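Local structure of ribokinase (Staphylococcus aureus, 3RY7) at residues V13-V19 and Q96-N102; I148-E153 and E175-I180; H238-Y242 and I275-K280. The protein catalyses the magnesium- and ATP-dependent phosphorylation of D-ribose at O-5, giving D-ribose 5-phosphate for nucleotide, histidine and tryptophan synthesis or the pentose phosphate pathway. All blocks are in the same frame, centred on the assembly; numbering follows the deposited sequence. Where two conformers were deposited one is given.

Contact 1: V13-V19 and Q96-N102; sequences VDQFLTV and QAFITVN
Phe16 and Ile99 are paired neighbours on adjacent parallel strands, and their side chains run alongside each other in the tight part of this contact. Ile99 CB sits over one face of the Phe16 ring, 4.2 Å from its centroid and 28° off the normal. CG1 of Ile99, beside its own backbone N (chi1 -58°), carries CD1 to 3.4 Å from Phe16 CZ, while CG2 lies against Phe16 CE1. Val101 CG2 meets the ring edge in plane, 3.9 Å from Phe16 CD1. Lys288 of the second subunit makes a cation-pi contact with Phe16, so the dimer partner reaches the sheet face carrying Phe16. That face also holds Asp14, assigned to the substrate site; its OD1 lies 3.4 Å from Ala97 CB and is hydrogen-bonded to a bound glycerol. On the other face the fit is looser: Gln15 and Phe98 lie side by side, with Gln15 NE2 4.0 Å from Phe98 CE2. Six backbone bonds join the strands; the shortest, Gln15 N to Ala97 O at 2.6 Å, has an N-H...O angle of 168°. The pair forms the middle of the small four-stranded ribokinase lid sheet, flanked by strand 36-40 beside 12-18 and strand 107-112 beside 95-101, each antiparallel to the strand it borders.

Contact 2: I148-E153 and E175-I180; sequences IISAFE and ELLSLI
In the large alpha/beta domain of the ribokinase fold, helix 145-157 packs against the end of short helix 174-177 and the type I turn from Leu177 to Ile180 that follows it. The core of the interface is apolar: Ile149 and Phe152 approach Leu176 and Leu179 at successive levels, with Ile149 and Leu176 CA atoms 5.4 Å apart. Ile149 presents its two branches differently. CG1 rests 3.7 Å from Leu176 CB, whereas CG2, anti to the backbone N, lies 3.5 Å from Glu175 OE1 and also touches the CD1 methyl of Leu179. One turn later Phe152 CB is directed toward the second segment. The Phe152 ring has Ile148 CG2 over the centre of one face, 3.8 Å above the plane, and its CD1 is 3.6 Å from Leu176 CD1. Ile180 CG1 approaches the ring edge more loosely. Beneath these residues, Leu164 of strand 161-165 touches Phe152, Leu176 and Ile180, which places the contact against the central sheet. The exposed margin carries two glutamates: Glu153 OE2 and Glu175 OE1 stand 4.3 Å apart, a proximity that would tend to disfavour full charge on both. Leu179 reaches the other helix beside them, its CD1 ending 3.5 Å from both Glu153 CG and the backbone Ile149 O.

Contact 3: H238-Y242 and I275-K280; sequences HIEAY and IDFGNK
Tyr242 crosses from the chain just beyond edge strand 236-239 to helix 271-283, and its side chain carries most of the contact. CB points toward the helix, and chi1 of -62° sets CG beside the backbone N, directing the ring over the turn formed by Asp276, Asn279 and Lys280. CD2 lies 3.9 Å from Asn279 CB, and CE2 passes near the same carbon. CE1 is 3.6 Å from Lys280 CG; the backbone N of Lys280 lies over one ring face, offset toward the rim. CZ has Lys280 CG over the face and Asp276 OD2 at the edge. At the tip, Tyr242 OH donates to Asp276 OD2 at 2.7 Å, on the syn side but 30° out of the carboxylate plane. Tyr242 OH also touches Lys280 CE at 3.2 Å. Near the Tyr242 backbone, a water accepts from Tyr242 N and donates to Asn279 O, 2.6 Å away. Asn279, assigned to the ATP site, has its ND2 hydrogen-bonded to Thr228, while Val304 of the second subunit packs on Tyr242. The two Asp276 oxygens are divided between partners: OD2 takes the phenol, and OD1 forms a salt bridge with Lys280 NZ at 3.4 Å. The phenol and ammonium would together be expected to stabilise an ionised Asp276.

After strand 4-8 the chain runs through strand 12-18 and comes back beside it in strand 95-101; contact 1 thus closes a long loop and joins the two central strands of the lid sheet. Contact 2 opens later, bringing the end of helix 174-177 back to helix 145-157 after strand 161-165, a short closure within the large domain. Contact 3 follows, tying the exit of edge strand 236-239 to helix 271-283 beside the nucleotide site. The three loops are in series, with none nested or crossed. Their centres are 27 to 33 Å apart, and contacts 1 and 2 lie on opposite sides of the chain's centre.

Contact 1: V13-V19 and Q96-N102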
loop_
_atom_site.group_PDB
_atom_site.type_symbol
_atom_site.label_atom_id
_atom_site.label_comp_id
_atom_site.label_asym_id
_atom_site.label_seq_id
_atom_site.Cartn_x
_atom_site.Cartn_y
_atom_site.Cartn_z
ATOM N N VAL A 13 -17.032 10.395 3.136
ATOM C CA VAL A 13 -16.311 9.502 4.028
ATOM C C VAL A 13 -16.681 8.072 3.642
ATOM O O VAL A 13 -17.829 7.667 3.772
ATOM C CB VAL A 13 -16.598 9.798 5.508
ATOM C CG1 VAL A 13 -15.900 8.776 6.395
ATOM C CG2 VAL A 13 -16.164 11.228 5.853
ATOM N N ASP A 14 -15.706 7.332 3.117
ATOM C CA ASP A 14 -15.924 5.941 2.728
ATOM C C ASP A 14 -15.801 5.001 3.933
ATOM O O ASP A 14 -14.765 4.942 4.576
ATOM C CB ASP A 14 -14.900 5.524 1.669
ATOM C CG ASP A 14 -15.063 6.271 0.344
ATOM O OD1 ASP A 14 -16.075 6.989 0.150
ATOM O OD2 ASP A 14 -14.165 6.121 -0.510
ATOM N N GLN A 15 -16.869 4.276 4.232
ATOM C CA GLN A 15 -16.827 3.248 5.259
ATOM C C GLN A 15 -16.632 1.861 4.681
ATOM O O GLN A 15 -17.550 1.294 4.100
ATOM C CB GLN A 15 -18.111 3.237 6.056
ATOM C CG GLN A 15 -17.876 3.595 7.486
ATOM C CD GLN A 15 -17.787 5.079 7.647
ATOM O OE1 GLN A 15 -16.852 5.603 8.247
ATOM N NE2 GLN A 15 -18.762 5.774 7.091
ATOM N N PHE A 16 -15.446 1.309 4.882
ATOM C CA PHE A 16 -15.109 -0.012 4.360
ATOM C C PHE A 16 -15.286 -1.131 5.388
ATOM O O PHE A 16 -14.693 -1.092 6.472
ATOM C CB PHE A 16 -13.670 -0.018 3.859
ATOM C CG PHE A 16 -13.481 0.702 2.560
ATOM C CD1 PHE A 16 -13.560 0.009 1.357
ATOM C CD2 PHE A 16 -13.217 2.069 2.534
ATOM C CE1 PHE A 16 -13.378 0.662 0.148
ATOM C CE2 PHE A 16 -13.030 2.731 1.331
ATOM C CZ PHE A 16 -13.111 2.021 0.132
ATOM N N LEU A 17 -16.100 -2.120 5.030
ATOM C CA LEU A 17 -16.232 -3.355 5.799
ATOM C C LEU A 17 -15.697 -4.519 4.976
ATOM O O LEU A 17 -16.277 -4.869 3.946
ATOM C CB LEU A 17 -17.697 -3.618 6.113
ATOM C CG LEU A 17 -17.997 -4.774 7.072
ATOM C CD1 LEU A 17 -17.528 -4.423 8.474
ATOM C CD2 LEU A 17 -19.486 -5.100 7.069
ATOM N N THR A 18 -14.589 -5.109 5.408
ATOM C CA THR A 18 -14.027 -6.244 4.686
ATOM C C THR A 18 -14.595 -7.541 5.231
ATOM O O THR A 18 -14.403 -7.873 6.398
ATOM C CB THR A 18 -12.506 -6.305 4.790
ATOM O OG1 THR A 18 -11.941 -5.067 4.348
ATOM C CG2 THR A 18 -11.966 -7.439 3.932
ATOM N N VAL A 19 -15.319 -8.256 4.384
ATOM C CA VAL A 19 -15.808 -9.576 4.725
ATOM C C VAL A 19 -15.047 -10.628 3.921
ATOM O O VAL A 19 -14.139 -10.310 3.137
ATOM C CB VAL A 19 -17.314 -9.705 4.461
ATOM C CG1 VAL A 19 -18.057 -8.549 5.110
ATOM C CG2 VAL A 19 -17.585 -9.735 2.965
ATOM N N GLN A 96 -21.389 10.222 2.353
ATOM C CA GLN A 96 -20.738 8.982 2.768
ATOM C C GLN A 96 -20.948 7.841 1.775
ATOM O O GLN A 96 -21.976 7.769 1.083
ATOM C CB GLN A 96 -21.261 8.545 4.138
ATOM C CG GLN A 96 -20.900 9.506 5.225
ATOM C CD GLN A 96 -21.737 9.304 6.464
ATOM O OE1 GLN A 96 -21.771 8.211 7.021
ATOM N NE2 GLN A 96 -22.406 10.364 6.913
ATOM N N ALA A 97 -19.973 6.941 1.717
ATOM C CA ALA A 97 -20.138 5.716 0.955
ATOM C C ALA A 97 -19.932 4.509 1.868
ATOM O O ALA A 97 -19.020 4.480 2.709
ATOM C CB ALA A 97 -19.167 5.678 -0.225
ATOM N N PHE A 98 -20.785 3.514 1.689
ATOM C CA PHE A 98 -20.720 2.296 2.476
ATOM C C PHE A 98 -20.353 1.149 1.544
ATOM O O PHE A 98 -21.143 0.733 0.686
ATOM C CB PHE A 98 -22.050 2.091 3.183
ATOM C CG PHE A 98 -22.543 3.340 3.884
ATOM C CD1 PHE A 98 -23.467 4.178 3.281
ATOM C CD2 PHE A 98 -22.036 3.698 5.140
ATOM C CE1 PHE A 98 -23.914 5.339 3.923
ATOM C CE2 PHE A 98 -22.470 4.863 5.790
ATOM C CZ PHE A 98 -23.412 5.681 5.176
ATOM N N ILE A 99 -19.125 0.675 1.709
ATOM C CA ILE A 99 -18.499 -0.259 0.783
ATOM C C ILE A 99 -18.153 -1.596 1.454
ATOM O O ILE A 99 -17.352 -1.640 2.397
ATOM C CB ILE A 99 -17.207 0.365 0.224
ATOM C CG1 ILE A 99 -17.536 1.698 -0.471
ATOM C CG2 ILE A 99 -16.519 -0.587 -0.730
ATOM C CD1 ILE A 99 -16.329 2.571 -0.754
ATOM N N THR A 100 -18.765 -2.679 0.979
ATOM C CA THR A 100 -18.446 -4.007 1.486
ATOM C C THR A 100 -17.524 -4.736 0.509
ATOM O O THR A 100 -17.912 -5.002 -0.627
ATOM C CB THR A 100 -19.714 -4.840 1.707
ATOM O OG1 THR A 100 -20.676 -4.068 2.430
ATOM C CG2 THR A 100 -19.395 -6.114 2.496
ATOM N N VAL A 101 -16.303 -5.032 0.951
ATOM C CA VAL A 101 -15.326 -5.774 0.163
ATOM C C VAL A 101 -15.331 -7.270 0.521
ATOM O O VAL A 101 -15.370 -7.624 1.699
ATOM C CB VAL A 101 -13.921 -5.268 0.455
ATOM C CG1 VAL A 101 -12.926 -5.891 -0.504
ATOM C CG2 VAL A 101 -13.883 -3.765 0.390
ATOM N N ASN A 102 -15.285 -8.154 -0.475
ATOM C CA ASN A 102 -15.109 -9.580 -0.167
ATOM C C ASN A 102 -13.671 -10.072 -0.339
ATOM O O ASN A 102 -12.769 -9.284 -0.650
ATOM C CB ASN A 102 -16.126 -10.473 -0.894
ATOM C CG ASN A 102 -15.970 -10.460 -2.409
ATOM O OD1 ASN A 102 -14.957 -10.008 -2.956
ATOM N ND2 ASN A 102 -16.983 -10.979 -3.096
#

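Contact 2: I148-E153 and E175-I180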
loop_
_atom_site.group_PDB
_atom_site.type_symbol
_atom_site.label_atom_id
_atom_site.label_comp_id
_atom_site.label_asym_id
_atom_site.label_seq_id
_atom_site.Cartn_x
_atom_site.Cartn_y
_atom_site.Cartn_z
ATOM N N ILE A 148 -23.560 22.813 -10.830
ATOM C CA ILE A 148 -22.550 22.693 -11.872
ATOM C C ILE A 148 -22.826 23.705 -13.007
ATOM O O ILE A 148 -21.914 24.371 -13.486
ATOM C CB ILE A 148 -22.467 21.257 -12.436
ATOM C CG1 ILE A 148 -22.088 20.240 -11.335
ATOM C CG2 ILE A 148 -21.425 21.199 -13.571
ATOM C CD1 ILE A 148 -22.238 18.817 -11.777
ATOM N N ILE A 149 -24.088 23.821 -13.406
ATOM C CA ILE A 149 -24.481 24.794 -14.434
ATOM C C ILE A 149 -24.022 26.198 -14.042
ATOM O O ILE A 149 -23.435 26.939 -14.844
ATOM C CB ILE A 149 -25.996 24.775 -14.671
ATOM C CG1 ILE A 149 -26.397 23.505 -15.419
ATOM C CG2 ILE A 149 -26.429 25.997 -15.472
ATOM C CD1 ILE A 149 -27.909 23.311 -15.508
ATOM N N SER A 150 -24.232 26.550 -12.781
ATOM C CA SER A 150 -23.905 27.899 -12.350
ATOM C C SER A 150 -22.386 28.160 -12.360
ATOM O O SER A 150 -21.927 29.261 -12.719
ATOM C CB SER A 150 -24.541 28.186 -10.986
ATOM O OG SER A 150 -23.562 28.622 -10.070
ATOM N N ALA A 151 -21.606 27.142 -11.989
ATOM C CA ALA A 151 -20.155 27.267 -12.000
ATOM C C ALA A 151 -19.622 27.347 -13.443
ATOM O O ALA A 151 -18.676 28.081 -13.729
ATOM C CB ALA A 151 -19.518 26.103 -11.256
ATOM N N PHE A 152 -20.254 26.594 -14.343
ATOM C CA PHE A 152 -19.829 26.558 -15.744
ATOM C C PHE A 152 -20.258 27.840 -16.483
ATOM O O PHE A 152 -19.592 28.265 -17.420
ATOM C CB PHE A 152 -20.380 25.306 -16.449
ATOM C CG PHE A 152 -19.593 24.035 -16.163
ATOM C CD1 PHE A 152 -19.873 22.855 -16.862
ATOM C CD2 PHE A 152 -18.567 24.026 -15.214
ATOM C CE1 PHE A 152 -19.145 21.667 -16.605
ATOM C CE2 PHE A 152 -17.824 22.856 -14.964
ATOM C CZ PHE A 152 -18.118 21.671 -15.659
ATOM N N GLU A 153 -21.362 28.453 -16.057
ATOM C CA GLU A 153 -21.781 29.759 -16.622
ATOM C C GLU A 153 -20.764 30.841 -16.305
ATOM O O GLU A 153 -20.325 31.591 -17.189
ATOM C CB GLU A 153 -23.164 30.158 -16.132
ATOM C CG GLU A 153 -24.283 29.332 -16.741
ATOM C CD GLU A 153 -25.595 29.508 -15.993
ATOM O OE1 GLU A 153 -25.518 29.897 -14.800
ATOM O OE2 GLU A 153 -26.682 29.244 -16.585
ATOM N N GLU A 175 -29.072 22.834 -20.960
ATOM C CA GLU A 175 -28.549 23.967 -20.215
ATOM C C GLU A 175 -27.126 23.690 -19.694
ATOM O O GLU A 175 -26.316 24.611 -19.552
ATOM C CB GLU A 175 -29.508 24.319 -19.075
ATOM C CG GLU A 175 -29.218 25.635 -18.370
ATOM C CD GLU A 175 -30.251 25.938 -17.281
ATOM O OE1 GLU A 175 -29.857 26.384 -16.174
ATOM O OE2 GLU A 175 -31.464 25.715 -17.533
ATOM N N LEU A 176 -26.822 22.421 -19.418
ATOM C CA LEU A 176 -25.489 22.049 -18.952
ATOM C C LEU A 176 -24.619 21.610 -20.123
ATOM O O LEU A 176 -23.463 22.004 -20.234
ATOM C CB LEU A 176 -25.545 20.933 -17.890
ATOM C CG LEU A 176 -24.159 20.398 -17.456
ATOM C CD1 LEU A 176 -23.237 21.511 -16.982
ATOM C CD2 LEU A 176 -24.258 19.312 -16.396
ATOM N N LEU A 177 -25.184 20.766 -20.979
ATOM C CA LEU A 177 -24.426 20.203 -22.094
ATOM C C LEU A 177 -23.758 21.301 -22.888
ATOM O O LEU A 177 -22.624 21.153 -23.341
ATOM C CB LEU A 177 -25.331 19.372 -23.003
ATOM C CG LEU A 177 -25.788 18.080 -22.326
ATOM C CD1 LEU A 177 -26.857 17.376 -23.159
ATOM C CD2 LEU A 177 -24.583 17.185 -22.068
ATOM N N SER A 178 -24.460 22.417 -23.028
ATOM C CA SER A 178 -23.997 23.503 -23.886
ATOM C C SER A 178 -22.937 24.361 -23.213
ATOM O O SER A 178 -22.449 25.319 -23.809
ATOM C CB SER A 178 -25.180 24.388 -24.280
ATOM O OG SER A 178 -25.556 25.210 -23.188
ATOM N N LEU A 179 -22.596 24.031 -21.968
ATOM C CA LEU A 179 -21.599 24.789 -21.225
ATOM C C LEU A 179 -20.274 24.037 -21.102
ATOM O O LEU A 179 -19.301 24.567 -20.560
ATOM C CB LEU A 179 -22.128 25.117 -19.819
ATOM C CG LEU A 179 -23.430 25.923 -19.733
ATOM C CD1 LEU A 179 -23.830 26.207 -18.257
ATOM C CD2 LEU A 179 -23.274 27.218 -20.518
ATOM N N ILE A 180 -20.243 22.800 -21.589
ATOM C CA ILE A 180 -19.087 21.916 -21.403
ATOM C C ILE A 180 -18.090 22.023 -22.542
ATOM O O ILE A 180 -18.450 21.816 -23.700
ATOM C CB ILE A 180 -19.540 20.455 -21.328
ATOM C CG1 ILE A 180 -20.529 20.263 -20.176
ATOM C CG2 ILE A 180 -18.323 19.510 -21.203
ATOM C CD1 ILE A 180 -21.319 18.987 -20.277
#

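Contact 3: H238-Y242 and I275-K280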
loop_
_atom_site.group_PDB
_atom_site.type_symbol
_atom_site.label_atom_id
_atom_site.label_comp_id
_atom_site.label_asym_id
_atom_site.label_seq_id
_atom_site.Cartn_x
_atom_site.Cartn_y
_atom_site.Cartn_z
ATOM N N HIS A 238 -6.758 7.005 -30.553
ATOM C CA HIS A 238 -6.960 5.993 -29.530
ATOM C C HIS A 238 -5.586 5.738 -28.896
ATOM O O HIS A 238 -4.630 5.381 -29.586
ATOM C CB HIS A 238 -7.535 4.731 -30.172
ATOM C CG HIS A 238 -7.742 3.589 -29.220
ATOM N ND1 HIS A 238 -6.799 3.210 -28.287
ATOM C CD2 HIS A 238 -8.770 2.716 -29.093
ATOM C CE1 HIS A 238 -7.250 2.169 -27.609
ATOM N NE2 HIS A 238 -8.441 1.846 -28.081
ATOM N N ILE A 239 -5.472 5.969 -27.591
ATOM C CA ILE A 239 -4.205 5.840 -26.877
ATOM C C ILE A 239 -4.228 4.704 -25.853
ATOM O O ILE A 239 -5.170 4.603 -25.069
ATOM C CB ILE A 239 -3.852 7.141 -26.140
ATOM C CG1 ILE A 239 -3.774 8.304 -27.122
ATOM C CG2 ILE A 239 -2.549 6.992 -25.365
ATOM C CD1 ILE A 239 -2.722 9.322 -26.772
ATOM N N GLU A 240 -3.191 3.874 -25.857
ATOM C CA GLU A 240 -3.093 2.735 -24.959
ATOM C C GLU A 240 -2.812 3.130 -23.515
ATOM O O GLU A 240 -2.091 4.102 -23.232
ATOM C CB GLU A 240 -2.014 1.764 -25.452
ATOM C CG GLU A 240 -2.363 1.076 -26.763
ATOM C CD GLU A 240 -3.646 0.275 -26.662
ATOM O OE1 GLU A 240 -3.809 -0.454 -25.660
ATOM O OE2 GLU A 240 -4.498 0.378 -27.574
ATOM N N ALA A 241 -3.383 2.342 -22.611
ATOM C CA ALA A 241 -3.202 2.524 -21.175
ATOM C C ALA A 241 -1.947 1.816 -20.655
ATOM O O ALA A 241 -1.269 1.097 -21.390
ATOM C CB ALA A 241 -4.442 2.021 -20.427
ATOM N N TYR A 242 -1.645 2.031 -19.381
ATOM C CA TYR A 242 -0.580 1.296 -18.715
ATOM C C TYR A 242 -1.189 0.168 -17.879
ATOM O O TYR A 242 -1.985 -0.643 -18.378
ATOM C CB TYR A 242 0.226 2.233 -17.821
ATOM C CG TYR A 242 0.928 3.350 -18.561
ATOM C CD1 TYR A 242 2.277 3.591 -18.358
ATOM C CD2 TYR A 242 0.248 4.160 -19.467
ATOM C CE1 TYR A 242 2.934 4.607 -19.026
ATOM C CE2 TYR A 242 0.901 5.186 -20.147
ATOM C CZ TYR A 242 2.246 5.401 -19.918
ATOM O OH TYR A 242 2.928 6.398 -20.574
ATOM N N ILE A 275 -3.017 13.177 -21.998
ATOM C CA ILE A 275 -3.688 11.900 -21.786
ATOM C C ILE A 275 -2.704 10.791 -21.378
ATOM O O ILE A 275 -3.042 9.893 -20.589
ATOM C CB ILE A 275 -4.496 11.489 -23.026
ATOM C CG1 ILE A 275 -5.698 12.435 -23.187
ATOM C CG2 ILE A 275 -4.939 10.032 -22.923
ATOM C CD1 ILE A 275 -6.585 12.108 -24.362
ATOM N N ASP A 276 -1.485 10.879 -21.911
ATOM C CA ASP A 276 -0.409 9.958 -21.564
ATOM C C ASP A 276 -0.031 10.108 -20.093
ATOM O O ASP A 276 -0.004 9.134 -19.333
ATOM C CB ASP A 276 0.820 10.227 -22.432
ATOM C CG ASP A 276 1.979 9.313 -22.083
ATOM O OD1 ASP A 276 3.010 9.800 -21.558
ATOM O OD2 ASP A 276 1.833 8.098 -22.316
ATOM N N PHE A 277 0.273 11.344 -19.712
ATOM C CA PHE A 277 0.568 11.695 -18.330
ATOM C C PHE A 277 -0.546 11.281 -17.363
ATOM O O PHE A 277 -0.269 10.804 -16.262
ATOM C CB PHE A 277 0.796 13.191 -18.228
ATOM C CG PHE A 277 1.167 13.661 -16.850
ATOM C CD1 PHE A 277 2.502 13.728 -16.461
ATOM C CD2 PHE A 277 0.189 14.068 -15.951
ATOM C CE1 PHE A 277 2.859 14.178 -15.192
ATOM C CE2 PHE A 277 0.535 14.521 -14.682
ATOM C CZ PHE A 277 1.876 14.578 -14.305
ATOM N N GLY A 278 -1.798 11.470 -17.776
ATOM C CA GLY A 278 -2.935 11.067 -16.968
ATOM C C GLY A 278 -2.967 9.561 -16.776
ATOM O O GLY A 278 -3.278 9.061 -15.693
ATOM N N ASN A 279 -2.661 8.831 -17.842
ATOM C CA ASN A 279 -2.639 7.378 -17.779
ATOM C C ASN A 279 -1.460 6.866 -16.943
ATOM O O ASN A 279 -1.567 5.823 -16.297
ATOM C CB ASN A 279 -2.656 6.764 -19.182
ATOM C CG ASN A 279 -4.070 6.666 -19.764
ATOM O OD1 ASN A 279 -5.038 6.386 -19.047
ATOM N ND2 ASN A 279 -4.188 6.883 -21.076
ATOM N N LYS A 280 -0.353 7.613 -16.934
ATOM C CA LYS A 280 0.760 7.299 -16.042
ATOM C C LYS A 280 0.308 7.417 -14.594
ATOM O O LYS A 280 0.316 6.430 -13.847
ATOM C CB LYS A 280 1.965 8.216 -16.281
ATOM C CG LYS A 280 2.868 7.787 -17.436
ATOM C CD LYS A 280 3.945 8.830 -17.705
ATOM C CE LYS A 280 4.627 8.605 -19.056
ATOM N NZ LYS A 280 5.616 9.683 -19.385
HETATM O O HOH W 1 -0.961 6.115 -22.460
HETATM O O HOH W 2 -2.837 3.627 -17.044
#